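Local coordinates for protein MgGH51 (Meripilus giganteus, PDB 6ZPV) that hydrolyses alpha-L-arabinofuranosidic linkages as a fungal family GH51 arabinofuranosidase, probably releasing terminal arabinose units from plant cell-wall polysaccharides, at residues S75-N80 with D253-V258; F225-G230 with P285-W290; W242-T247 with I313-F318; N317-D322 with F341-V346. All coordinates share one frame; numbering follows the deposited sequence. Where two conformers were deposited one is given.

Interactions 2, 3 and 4 lie in the catalytic (beta/alpha)8 barrel, their centres about 11 to 13 Å apart. Interaction 2 pairs strands 224-227 and 284-289; interaction 3 sets the loop after strand 224-227 on helix 306-320; interaction 4 begins where interaction 3 ends on that helix, sharing Asn317 and Phe318, and ties it to the run into strand 345-348, the next neighbour of 284-289. Interaction 1, its centre about 17 Å from that of interaction 3, joins a turn of an antiparallel sheet to a barrel loop, where Arg254 packs on Ala246 and Thr247. The segments of interactions 1, 2 and 3 alternate along the chain, so an early sheet region is fastened to the later barrel.

Interaction 1. Residues S75-N80 with D253-V258; sequences SNALPN and DRPGRV
Ala77 and Pro255 bring the two backbones together, their CA atoms 4.6 Å apart, where a tight bend in 75-80 meets the irregular run that leads into strand 257-258. The bend is a type I beta turn from Ser75 to Leu78, closed by Leu78 N donating to Ser75 O at 3.0 Å, with Ala77 in its third position. No direct hydrogen bond crosses the contact. Instead Pro255 CA sends a CA-H...O contact of 3.4 Å to Ala77 O, with an angle of 144° at the hydrogen. One water donates both to Ala77 O and to Pro255 O, bridging the two carbonyls. A second water accepts from Ala77 N and donates to Asp253 OD1, 3.0 Å from that carboxylate oxygen, so both polar backbone atoms of Ala77 are tied across by water. Among the side chains, Ala77 CB points at the facing backbone and rests 3.7 Å from Asp253 C, with the Pro255 ring a little farther off. Leu78 CG lies anti to its carbonyl carbon (chi1 -60°), and from it CD2 comes within 3.8 Å of Arg254 O. Arg254 CB points away from 75-80, and its guanidinium forms a salt bridge with Glu273 of helix 271-281 and bonds to the carbonyls of Gly249 and Asp267. The turn connects strands 64-69 and 80-85, neighbours in a five-stranded antiparallel sheet, while 253-258 belongs to the long excursion after barrel strand 224-227 and enters strand 257-258, which pairs with strand 264-265; the contact joins the sheet region to the barrel.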
# COMPACT_ATOMS: atom_id res chain seq x y z
N SER A 75 15.57 -14.29 -20.13
CA SER A 75 14.88 -15.37 -19.44
C SER A 75 13.53 -15.56 -20.11
O SER A 75 12.98 -14.62 -20.68
CB SER A 75 14.71 -15.00 -17.98
OG SER A 75 13.73 -13.98 -17.89
N ASN A 76 12.97 -16.77 -20.01
CA ASN A 76 11.66 -16.96 -20.63
C ASN A 76 10.59 -16.18 -19.85
O ASN A 76 9.51 -15.94 -20.43
CB ASN A 76 11.31 -18.40 -20.81
CG ASN A 76 11.92 -19.01 -22.05
OD1 ASN A 76 11.16 -19.62 -22.89
ND2 ASN A 76 13.20 -18.97 -22.17
N ALA A 77 10.84 -15.78 -18.61
CA ALA A 77 9.88 -14.93 -17.87
C ALA A 77 9.89 -13.49 -18.41
O ALA A 77 8.95 -12.77 -18.10
CB ALA A 77 10.21 -14.93 -16.39
N LEU A 78 10.92 -13.11 -19.14
CA LEU A 78 11.13 -11.76 -19.68
C LEU A 78 11.40 -11.87 -21.17
O LEU A 78 12.54 -11.62 -21.64
CB LEU A 78 12.27 -11.04 -18.93
CG LEU A 78 12.03 -10.85 -17.41
CD1 LEU A 78 13.30 -10.25 -16.78
CD2 LEU A 78 10.81 -9.98 -17.13
N PRO A 79 10.36 -12.20 -21.95
CA PRO A 79 10.59 -12.51 -23.37
C PRO A 79 10.90 -11.31 -24.26
O PRO A 79 11.34 -11.51 -25.40
CB PRO A 79 9.25 -13.15 -23.79
CG PRO A 79 8.24 -12.53 -22.84
CD PRO A 79 8.99 -12.49 -21.55
N ASN A 80 10.68 -10.09 -23.76
CA ASN A 80 10.90 -8.89 -24.56
C ASN A 80 12.22 -8.25 -24.21
O ASN A 80 12.64 -8.23 -23.08
CB ASN A 80 9.74 -7.91 -24.31
CG ASN A 80 8.39 -8.41 -24.79
OD1 ASN A 80 8.32 -9.20 -25.76
ND2 ASN A 80 7.32 -7.93 -24.12
N ASP A 253 12.99 -14.21 -12.99
CA ASP A 253 11.95 -15.24 -13.04
C ASP A 253 10.56 -14.68 -12.73
O ASP A 253 9.64 -15.49 -12.51
CB ASP A 253 12.35 -16.39 -12.11
CG ASP A 253 13.63 -17.05 -12.59
OD1 ASP A 253 13.74 -17.32 -13.79
OD2 ASP A 253 14.55 -17.24 -11.76
N ARG A 254 10.38 -13.37 -12.62
CA ARG A 254 9.07 -12.78 -12.28
C ARG A 254 8.45 -12.21 -13.57
O ARG A 254 8.91 -11.18 -14.06
CB ARG A 254 9.19 -11.73 -11.21
CG ARG A 254 9.81 -12.25 -9.90
CD ARG A 254 9.77 -11.20 -8.82
NE ARG A 254 10.58 -11.56 -7.65
CZ ARG A 254 10.65 -10.84 -6.53
NH1 ARG A 254 9.83 -9.78 -6.37
NH2 ARG A 254 11.52 -11.14 -5.58
N PRO A 255 7.42 -12.87 -14.15
CA PRO A 255 6.90 -12.41 -15.43
C PRO A 255 6.11 -11.13 -15.38
O PRO A 255 5.90 -10.49 -16.44
CB PRO A 255 6.04 -13.60 -15.90
CG PRO A 255 5.59 -14.25 -14.58
CD PRO A 255 6.83 -14.15 -13.74
N GLY A 256 5.64 -10.73 -14.20
CA GLY A 256 4.72 -9.62 -14.10
C GLY A 256 3.32 -10.00 -14.52
O GLY A 256 3.12 -11.10 -15.07
N ARG A 257 2.35 -9.08 -14.34
CA ARG A 257 0.98 -9.35 -14.72
C ARG A 257 0.30 -8.02 -14.94
O ARG A 257 0.63 -7.01 -14.29
CB ARG A 257 0.22 -10.18 -13.66
CG ARG A 257 0.27 -9.64 -12.23
CD ARG A 257 -0.59 -10.47 -11.29
NE ARG A 257 -2.02 -10.24 -11.47
CZ ARG A 257 -2.75 -9.41 -10.75
NH1 ARG A 257 -2.23 -8.60 -9.84
NH2 ARG A 257 -4.06 -9.38 -10.97
N VAL A 258 -0.71 -8.04 -15.79
CA VAL A 258 -1.63 -6.91 -15.91
C VAL A 258 -2.54 -6.91 -14.70
O VAL A 258 -3.23 -7.89 -14.47
CB VAL A 258 -2.42 -6.98 -17.22
CG1 VAL A 258 -3.41 -5.82 -17.28
CG2 VAL A 258 -1.45 -6.96 -18.44
O HOH W 1 6.71 -11.50 -18.83
O HOH W 2 12.59 -17.36 -16.59

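Interaction 2. Residues F225-G230 with P285-W290; sequences FRFPGG and PIMAVW
Phe225-Phe227 and Pro285-Val289 are neighbouring parallel strands of the (beta/alpha)8 barrel, their axes 4.6 Å apart and inclined by 9°. Three backbone bonds join them: Ile286 N to Phe225 O at 3.0 Å, Phe227 N to Ile286 O at 3.1 Å, and Ala288 N to Phe227 O at 2.9 Å. Ile286 O also meets Arg226 CA at 3.2 Å in a CA-H...O contact. Phe227 CG stands between its own backbone N and carbonyl carbon (chi1 81°), and the ring leans over the adjacent strand. Pro285 CB comes to the ring edge, 3.8 Å from Phe227 CE1, whereas Met287 crosses obliquely with CG 3.8 Å from Phe227 CZ; Met287 SD adds an oblique Met-aromatic contact. Beyond a cis peptide before Pro228 the 225-230 segment leaves the strand, yet Gly229 O still touches Ala288 CB at 3.5 Å. On the other face, with Ile286, the extended Arg226 forms salt bridges through NE with Glu347 and NH1 with Glu429. The chemistry divides by face: Phe227, Pro285 and Met287 form an apolar surface against helices 271-281 and 306-320, the latter meeting Met287, while in the barrel interior the two salt bridges hold the polar end of a buried arginine.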
# COMPACT_ATOMS: atom_id res chain seq x y z
N PHE A 225 -1.27 -5.16 8.12
CA PHE A 225 -1.18 -4.79 6.69
C PHE A 225 -1.97 -5.83 5.89
O PHE A 225 -1.55 -7.00 5.80
CB PHE A 225 0.30 -4.73 6.28
CG PHE A 225 0.61 -4.09 4.96
CD1 PHE A 225 0.51 -4.79 3.76
CD2 PHE A 225 1.08 -2.81 4.87
CE1 PHE A 225 0.95 -4.24 2.56
CE2 PHE A 225 1.53 -2.26 3.69
CZ PHE A 225 1.47 -2.99 2.52
N ARG A 226 -3.10 -5.43 5.35
CA ARG A 226 -3.97 -6.30 4.50
C ARG A 226 -3.44 -6.23 3.07
O ARG A 226 -3.20 -5.11 2.53
CB ARG A 226 -5.42 -5.82 4.56
CG ARG A 226 -6.38 -6.68 3.79
CD ARG A 226 -7.68 -5.96 3.46
NE ARG A 226 -8.60 -6.77 2.67
CZ ARG A 226 -9.44 -6.29 1.76
NH1 ARG A 226 -9.59 -4.96 1.62
NH2 ARG A 226 -10.11 -7.13 0.98
N PHE A 227 -3.21 -7.36 2.41
CA PHE A 227 -2.57 -7.38 1.08
C PHE A 227 -2.78 -8.74 0.47
O PHE A 227 -3.05 -9.71 1.22
CB PHE A 227 -1.07 -7.07 1.22
CG PHE A 227 -0.22 -8.26 1.62
CD1 PHE A 227 -0.34 -8.82 2.86
CD2 PHE A 227 0.59 -8.87 0.67
CE1 PHE A 227 0.34 -9.97 3.17
CE2 PHE A 227 1.27 -10.01 0.99
CZ PHE A 227 1.14 -10.58 2.24
N PRO A 228 -2.58 -8.95 -0.84
CA PRO A 228 -2.23 -7.95 -1.87
C PRO A 228 -3.44 -7.31 -2.53
O PRO A 228 -3.29 -6.55 -3.51
CB PRO A 228 -1.42 -8.76 -2.86
CG PRO A 228 -2.11 -10.11 -2.84
CD PRO A 228 -2.43 -10.31 -1.37
N GLY A 229 -4.64 -7.55 -2.02
CA GLY A 229 -5.83 -6.85 -2.47
C GLY A 229 -7.04 -7.42 -1.80
O GLY A 229 -6.95 -8.41 -1.06
N GLY A 230 -8.22 -6.78 -1.99
CA GLY A 230 -8.45 -5.75 -2.97
C GLY A 230 -8.65 -6.36 -4.37
O GLY A 230 -8.27 -7.49 -4.65
N PRO A 285 0.57 -9.48 9.02
CA PRO A 285 -0.26 -9.53 7.82
C PRO A 285 -1.69 -9.93 8.09
O PRO A 285 -1.99 -10.78 8.90
CB PRO A 285 0.44 -10.62 6.96
CG PRO A 285 1.11 -11.48 7.99
CD PRO A 285 1.58 -10.56 9.08
N ILE A 286 -2.57 -9.38 7.22
CA ILE A 286 -3.87 -10.00 6.91
C ILE A 286 -3.76 -10.36 5.44
O ILE A 286 -3.88 -9.49 4.58
CB ILE A 286 -5.06 -9.12 7.28
CG1 ILE A 286 -5.09 -8.80 8.77
CG2 ILE A 286 -6.34 -9.81 6.80
CD1 ILE A 286 -6.20 -7.91 9.24
N MET A 287 -3.40 -11.61 5.16
CA MET A 287 -3.01 -12.01 3.81
C MET A 287 -4.19 -12.63 3.07
O MET A 287 -4.81 -13.58 3.56
CB MET A 287 -1.86 -12.99 3.86
CG MET A 287 -1.36 -13.37 2.48
SD MET A 287 0.09 -14.45 2.45
CE MET A 287 -0.66 -15.96 3.02
N ALA A 288 -4.49 -12.11 1.89
CA ALA A 288 -5.54 -12.66 1.04
C ALA A 288 -4.97 -13.79 0.15
O ALA A 288 -3.81 -13.77 -0.26
CB ALA A 288 -6.19 -11.61 0.19
N VAL A 289 -5.87 -14.76 -0.09
CA VAL A 289 -5.66 -15.81 -1.09
C VAL A 289 -6.74 -15.70 -2.15
O VAL A 289 -7.91 -15.45 -1.86
CB VAL A 289 -5.59 -17.22 -0.49
CG1 VAL A 289 -4.39 -17.36 0.41
CG2 VAL A 289 -6.86 -17.64 0.25
N TRP A 290 -6.34 -15.96 -3.40
CA TRP A 290 -7.29 -16.03 -4.51
C TRP A 290 -8.22 -17.21 -4.30
O TRP A 290 -7.79 -18.29 -3.85
CB TRP A 290 -6.48 -16.16 -5.82
CG TRP A 290 -7.35 -15.94 -7.03
CD1 TRP A 290 -7.67 -14.71 -7.55
CD2 TRP A 290 -7.98 -16.90 -7.87
NE1 TRP A 290 -8.48 -14.84 -8.64
CE2 TRP A 290 -8.68 -16.18 -8.86
CE3 TRP A 290 -7.95 -18.30 -7.96
CZ2 TRP A 290 -9.37 -16.81 -9.91
CZ3 TRP A 290 -8.62 -18.94 -8.97
CH2 TRP A 290 -9.32 -18.20 -9.96

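Interaction 3. Residues W242-T247 with I313-F318; sequences WQWNAT and IDQINF. With NAG (2-acetamido-2-deoxy-beta-D-glucopyranose), chain D.
Trp244, with CG between its backbone N and carbonyl carbon (chi1 77°), lies against the helix carrying Asp314, Gln315 and Phe318, and the packing contacts centre on its indole. Gln315 CB sits over one face, 4.0 Å from the centroid of the five-membered ring, as a CH-pi contact; the extended glutamine and the indole run past each other in opposite directions. Asn245 CB covers the opposite face, 3.5 Å above its centre, clamping the ring. Phe318 meets the six-membered ring obliquely, CD1 lying 3.6 Å from Trp244 CZ3 with the planes at 37°. Gln315 OE1 lies at the edge of the Trp242 ring, near its plane, 3.6 Å from Trp242 CZ3.

Polar links between the segments pass through water. One water accepts from Trp244 N and donates to Gln315 OE1, while Gln315 NE2 donates to Ala288 O, fixing both ends of the amide. Another accepts from Trp244 NE1 at 3.0 Å, donates to Asp314 OD2 and is bonded to O6 of the N-acetylglucosamine.

That sugar is covalently bound through C1 to Asn245 ND2. Trp244 O is gripped by Thr247 OG1 at 2.8 Å and by Thr247 N, which holds the 244-247 bend. Asn245, Ala246 and Thr247 form the Asn-X-Thr sequon of N-glycosylation, here on a beta-to-alpha loop packed against an outer helix of the (beta/alpha)8 barrel.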
# COMPACT_ATOMS: atom_id res chain seq x y z
N TRP A 242 -3.57 -12.67 -9.34
CA TRP A 242 -2.28 -12.61 -8.62
C TRP A 242 -1.89 -14.05 -8.26
O TRP A 242 -2.73 -14.80 -7.77
CB TRP A 242 -2.45 -11.70 -7.41
CG TRP A 242 -1.19 -11.46 -6.62
CD1 TRP A 242 -0.30 -10.46 -6.79
CD2 TRP A 242 -0.70 -12.24 -5.51
NE1 TRP A 242 0.72 -10.55 -5.90
CE2 TRP A 242 0.50 -11.61 -5.07
CE3 TRP A 242 -1.18 -13.33 -4.79
CZ2 TRP A 242 1.21 -12.09 -3.97
CZ3 TRP A 242 -0.46 -13.79 -3.70
CH2 TRP A 242 0.72 -13.17 -3.28
N GLN A 243 -0.61 -14.38 -8.41
CA GLN A 243 -0.03 -15.69 -8.06
C GLN A 243 1.21 -15.49 -7.22
O GLN A 243 2.19 -14.86 -7.71
CB GLN A 243 0.30 -16.54 -9.31
CG GLN A 243 -0.89 -16.88 -10.16
CD GLN A 243 -0.58 -17.94 -11.22
OE1 GLN A 243 -0.04 -18.99 -10.86
NE2 GLN A 243 -0.93 -17.70 -12.46
N TRP A 244 1.26 -16.08 -6.05
CA TRP A 244 2.38 -15.80 -5.13
C TRP A 244 3.74 -16.18 -5.71
O TRP A 244 4.73 -15.45 -5.53
CB TRP A 244 2.17 -16.60 -3.79
CG TRP A 244 2.50 -18.05 -3.83
CD1 TRP A 244 1.70 -19.07 -4.26
CD2 TRP A 244 3.77 -18.64 -3.51
NE1 TRP A 244 2.40 -20.26 -4.28
CE2 TRP A 244 3.67 -20.01 -3.83
CE3 TRP A 244 5.02 -18.13 -3.09
CZ2 TRP A 244 4.77 -20.88 -3.70
CZ3 TRP A 244 6.08 -18.99 -2.99
CH2 TRP A 244 5.97 -20.36 -3.29
N ASN A 245 3.80 -17.32 -6.38
CA ASN A 245 5.08 -17.90 -6.77
C ASN A 245 5.73 -17.12 -7.91
O ASN A 245 6.94 -17.14 -8.05
CB ASN A 245 4.92 -19.40 -7.13
CG ASN A 245 3.73 -19.64 -8.06
OD1 ASN A 245 2.57 -19.33 -7.71
ND2 ASN A 245 4.04 -20.20 -9.25
N ALA A 246 4.93 -16.40 -8.69
CA ALA A 246 5.41 -15.52 -9.74
C ALA A 246 6.01 -14.24 -9.18
O ALA A 246 6.58 -13.45 -9.93
CB ALA A 246 4.30 -15.23 -10.72
N THR A 247 5.91 -14.04 -7.87
CA THR A 247 6.39 -12.85 -7.17
C THR A 247 7.62 -13.08 -6.29
O THR A 247 8.03 -12.16 -5.59
CB THR A 247 5.29 -12.13 -6.37
OG1 THR A 247 5.14 -12.73 -5.06
CG2 THR A 247 3.97 -12.10 -7.09
N ILE A 313 -2.45 -23.12 -0.28
CA ILE A 313 -1.64 -23.81 0.74
C ILE A 313 -0.15 -23.51 0.56
O ILE A 313 0.56 -23.21 1.54
CB ILE A 313 -1.95 -25.31 0.72
CG1 ILE A 313 -3.36 -25.58 1.22
CG2 ILE A 313 -0.93 -26.08 1.54
CD1 ILE A 313 -3.86 -26.98 0.99
N ASP A 314 0.32 -23.58 -0.69
CA ASP A 314 1.72 -23.27 -0.99
C ASP A 314 2.07 -21.85 -0.55
O ASP A 314 3.13 -21.63 0.07
CB ASP A 314 1.98 -23.42 -2.49
CG ASP A 314 1.86 -24.81 -3.08
OD1 ASP A 314 1.87 -25.80 -2.31
OD2 ASP A 314 1.71 -24.87 -4.33
N GLN A 315 1.20 -20.89 -0.86
CA GLN A 315 1.42 -19.49 -0.46
C GLN A 315 1.60 -19.34 1.06
O GLN A 315 2.50 -18.66 1.52
CB GLN A 315 0.21 -18.68 -0.97
CG GLN A 315 0.29 -17.19 -0.66
CD GLN A 315 -0.93 -16.45 -1.16
OE1 GLN A 315 -1.56 -16.86 -2.15
NE2 GLN A 315 -1.28 -15.32 -0.48
N ILE A 316 0.71 -20.00 1.79
CA ILE A 316 0.78 -19.94 3.26
C ILE A 316 2.04 -20.66 3.77
O ILE A 316 2.74 -20.14 4.67
CB ILE A 316 -0.51 -20.46 3.89
CG1 ILE A 316 -1.69 -19.57 3.53
CG2 ILE A 316 -0.33 -20.62 5.40
CD1 ILE A 316 -3.06 -20.16 3.79
N ASN A 317 2.38 -21.80 3.18
CA ASN A 317 3.62 -22.49 3.59
C ASN A 317 4.85 -21.63 3.33
O ASN A 317 5.80 -21.67 4.11
CB ASN A 317 3.75 -23.85 2.88
CG ASN A 317 2.96 -24.95 3.58
OD1 ASN A 317 2.73 -24.83 4.79
ND2 ASN A 317 2.60 -25.98 2.79
N PHE A 318 4.88 -20.84 2.27
CA PHE A 318 6.00 -19.93 2.05
C PHE A 318 6.14 -19.03 3.29
O PHE A 318 7.28 -18.73 3.71
CB PHE A 318 5.82 -19.09 0.79
CG PHE A 318 6.99 -18.18 0.53
CD1 PHE A 318 8.13 -18.66 -0.08
CD2 PHE A 318 6.99 -16.84 0.95
CE1 PHE A 318 9.22 -17.86 -0.33
CE2 PHE A 318 8.09 -16.02 0.69
CZ PHE A 318 9.20 -16.54 0.05
C1 NAG D . 2.94 -20.54 -10.12
C2 NAG D . 3.44 -20.71 -11.54
C3 NAG D . 2.31 -21.28 -12.41
C4 NAG D . 1.77 -22.58 -11.79
C5 NAG D . 1.34 -22.30 -10.34
C6 NAG D . 0.86 -23.60 -9.61
C7 NAG D . 5.23 -19.32 -12.47
C8 NAG D . 5.61 -18.01 -13.06
N2 NAG D . 3.94 -19.47 -12.13
O3 NAG D . 2.79 -21.55 -13.76
O4 NAG D . 0.61 -22.96 -12.55
O5 NAG D . 2.47 -21.84 -9.63
O6 NAG D . 0.38 -23.32 -8.26
O7 NAG D . 6.00 -20.21 -12.39
O HOH W 3 -0.92 -17.56 -4.93
O HOH W 4 2.03 -22.67 -5.95

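Interaction 4. Residues N317-D322 with F341-V346; sequences NFVIGD and FTLRFV. With SO4 (sulfate ion), chain R.
Val319 and Ile320, at the last turn of the helix, press their branches against Phe341 and Leu343. Val319 CG1, anti to its backbone N (chi1 -176°), is the main bump: it enters the hollow between Phe341 CB at 3.9 Å and Leu343 CB at 4.0 Å, crossing both side chains at about a right angle. Leu343 answers from the other segment, its CB lodging between Val319 CG1 and Ile320 CG2, the latter 3.6 Å away. Ile320 CG2 also reaches Phe341 O, at 3.4 Å, so this one methyl touches both a carbonyl and a leucine. The Phe341 ring turns its edge to Val319 O, in the ring plane, and is stacked on His337 while resting on Leu272 and Leu275 of helix 271-281.

One backbone bond pins the interlocked surfaces: Phe341 N donates to Val319 O at 3.0 Å, nearly straight at 165°. Gly321 then leaves the helical path, its N still bonded to Asn317 O at 2.8 Å. Away from the packing, Arg344 pairs with Glu284 through NE, and its NH1 and NH2 hold a sulfate, probably from the crystallisation liquor. The arrangement belongs to the (beta/alpha)8 barrel: helix 306-320 lies on the connection from strand 284-289 to its parallel neighbour 345-348, and its end packs on the entry to the second strand.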
# COMPACT_ATOMS: atom_id res chain seq x y z
N ASN A 317 2.38 -21.80 3.18
CA ASN A 317 3.62 -22.49 3.59
C ASN A 317 4.85 -21.63 3.33
O ASN A 317 5.80 -21.67 4.11
CB ASN A 317 3.75 -23.85 2.88
CG ASN A 317 2.96 -24.95 3.58
OD1 ASN A 317 2.73 -24.83 4.79
ND2 ASN A 317 2.60 -25.98 2.79
N PHE A 318 4.88 -20.84 2.27
CA PHE A 318 6.00 -19.93 2.05
C PHE A 318 6.14 -19.03 3.29
O PHE A 318 7.28 -18.73 3.71
CB PHE A 318 5.82 -19.09 0.79
CG PHE A 318 6.99 -18.18 0.53
CD1 PHE A 318 8.13 -18.66 -0.08
CD2 PHE A 318 6.99 -16.84 0.95
CE1 PHE A 318 9.22 -17.86 -0.33
CE2 PHE A 318 8.09 -16.02 0.69
CZ PHE A 318 9.20 -16.54 0.05
N VAL A 319 5.05 -18.52 3.83
CA VAL A 319 5.05 -17.57 4.96
C VAL A 319 5.50 -18.25 6.24
O VAL A 319 6.36 -17.71 6.97
CB VAL A 319 3.69 -16.88 5.10
CG1 VAL A 319 3.78 -15.84 6.20
CG2 VAL A 319 3.20 -16.25 3.81
N ILE A 320 4.89 -19.41 6.57
CA ILE A 320 4.97 -19.99 7.94
C ILE A 320 5.51 -21.41 8.02
O ILE A 320 5.73 -21.89 9.13
CB ILE A 320 3.62 -19.94 8.67
CG1 ILE A 320 2.58 -20.91 8.07
CG2 ILE A 320 3.10 -18.54 8.77
CD1 ILE A 320 1.32 -20.96 8.87
N GLY A 321 5.64 -22.10 6.90
CA GLY A 321 5.90 -23.55 7.02
C GLY A 321 7.30 -23.84 7.50
O GLY A 321 8.22 -23.05 7.31
N ASP A 322 7.47 -25.03 8.05
CA ASP A 322 8.80 -25.58 8.38
C ASP A 322 9.52 -25.86 7.08
O ASP A 322 9.01 -26.62 6.26
CB ASP A 322 8.56 -26.84 9.18
CG ASP A 322 9.80 -27.60 9.60
OD1 ASP A 322 10.89 -27.35 9.08
OD2 ASP A 322 9.65 -28.47 10.47
N PHE A 341 7.52 -16.32 9.31
CA PHE A 341 6.93 -15.00 9.61
C PHE A 341 5.65 -15.18 10.43
O PHE A 341 5.08 -16.26 10.40
CB PHE A 341 6.64 -14.25 8.29
CG PHE A 341 7.86 -13.78 7.54
CD1 PHE A 341 8.44 -12.55 7.81
CD2 PHE A 341 8.39 -14.57 6.52
CE1 PHE A 341 9.52 -12.09 7.07
CE2 PHE A 341 9.45 -14.09 5.77
CZ PHE A 341 10.01 -12.88 6.07
N THR A 342 5.21 -14.11 11.07
CA THR A 342 3.92 -14.09 11.74
C THR A 342 2.79 -14.20 10.69
O THR A 342 2.84 -13.46 9.68
CB THR A 342 3.72 -12.76 12.51
OG1 THR A 342 4.75 -12.68 13.48
CG2 THR A 342 2.36 -12.65 13.14
N LEU A 343 1.78 -15.04 10.95
CA LEU A 343 0.55 -15.03 10.11
C LEU A 343 -0.59 -15.61 10.94
O LEU A 343 -0.62 -16.80 11.20
CB LEU A 343 0.73 -15.83 8.83
CG LEU A 343 -0.48 -15.91 7.93
CD1 LEU A 343 -0.86 -14.57 7.33
CD2 LEU A 343 -0.27 -16.94 6.83
N ARG A 344 -1.54 -14.77 11.33
CA ARG A 344 -2.68 -15.17 12.14
C ARG A 344 -3.98 -15.13 11.37
O ARG A 344 -4.97 -15.71 11.87
CB ARG A 344 -2.80 -14.30 13.41
CG ARG A 344 -1.58 -14.36 14.30
CD ARG A 344 -1.87 -13.85 15.68
NE ARG A 344 -2.22 -12.47 15.73
CZ ARG A 344 -2.87 -11.82 16.71
NH1 ARG A 344 -3.06 -10.52 16.65
NH2 ARG A 344 -3.35 -12.47 17.74
N PHE A 345 -4.04 -14.40 10.26
CA PHE A 345 -5.30 -14.06 9.57
C PHE A 345 -5.09 -14.25 8.04
O PHE A 345 -4.16 -13.67 7.50
CB PHE A 345 -5.65 -12.59 9.82
CG PHE A 345 -5.82 -12.20 11.26
CD1 PHE A 345 -6.90 -12.65 11.99
CD2 PHE A 345 -4.85 -11.48 11.89
CE1 PHE A 345 -7.04 -12.29 13.32
CE2 PHE A 345 -4.96 -11.19 13.25
CZ PHE A 345 -6.06 -11.57 13.95
N VAL A 346 -6.02 -14.96 7.42
CA VAL A 346 -6.04 -15.14 5.98
C VAL A 346 -7.44 -14.80 5.48
O VAL A 346 -8.44 -15.29 6.06
CB VAL A 346 -5.60 -16.55 5.52
CG1 VAL A 346 -5.97 -16.81 4.07
CG2 VAL A 346 -4.12 -16.73 5.80
S SO4 R . -4.93 -9.40 19.89
O1 SO4 R . -4.54 -8.76 18.62
O2 SO4 R . -4.14 -10.54 20.26
O3 SO4 R . -6.36 -9.86 19.73
O4 SO4 R . -4.96 -8.33 20.87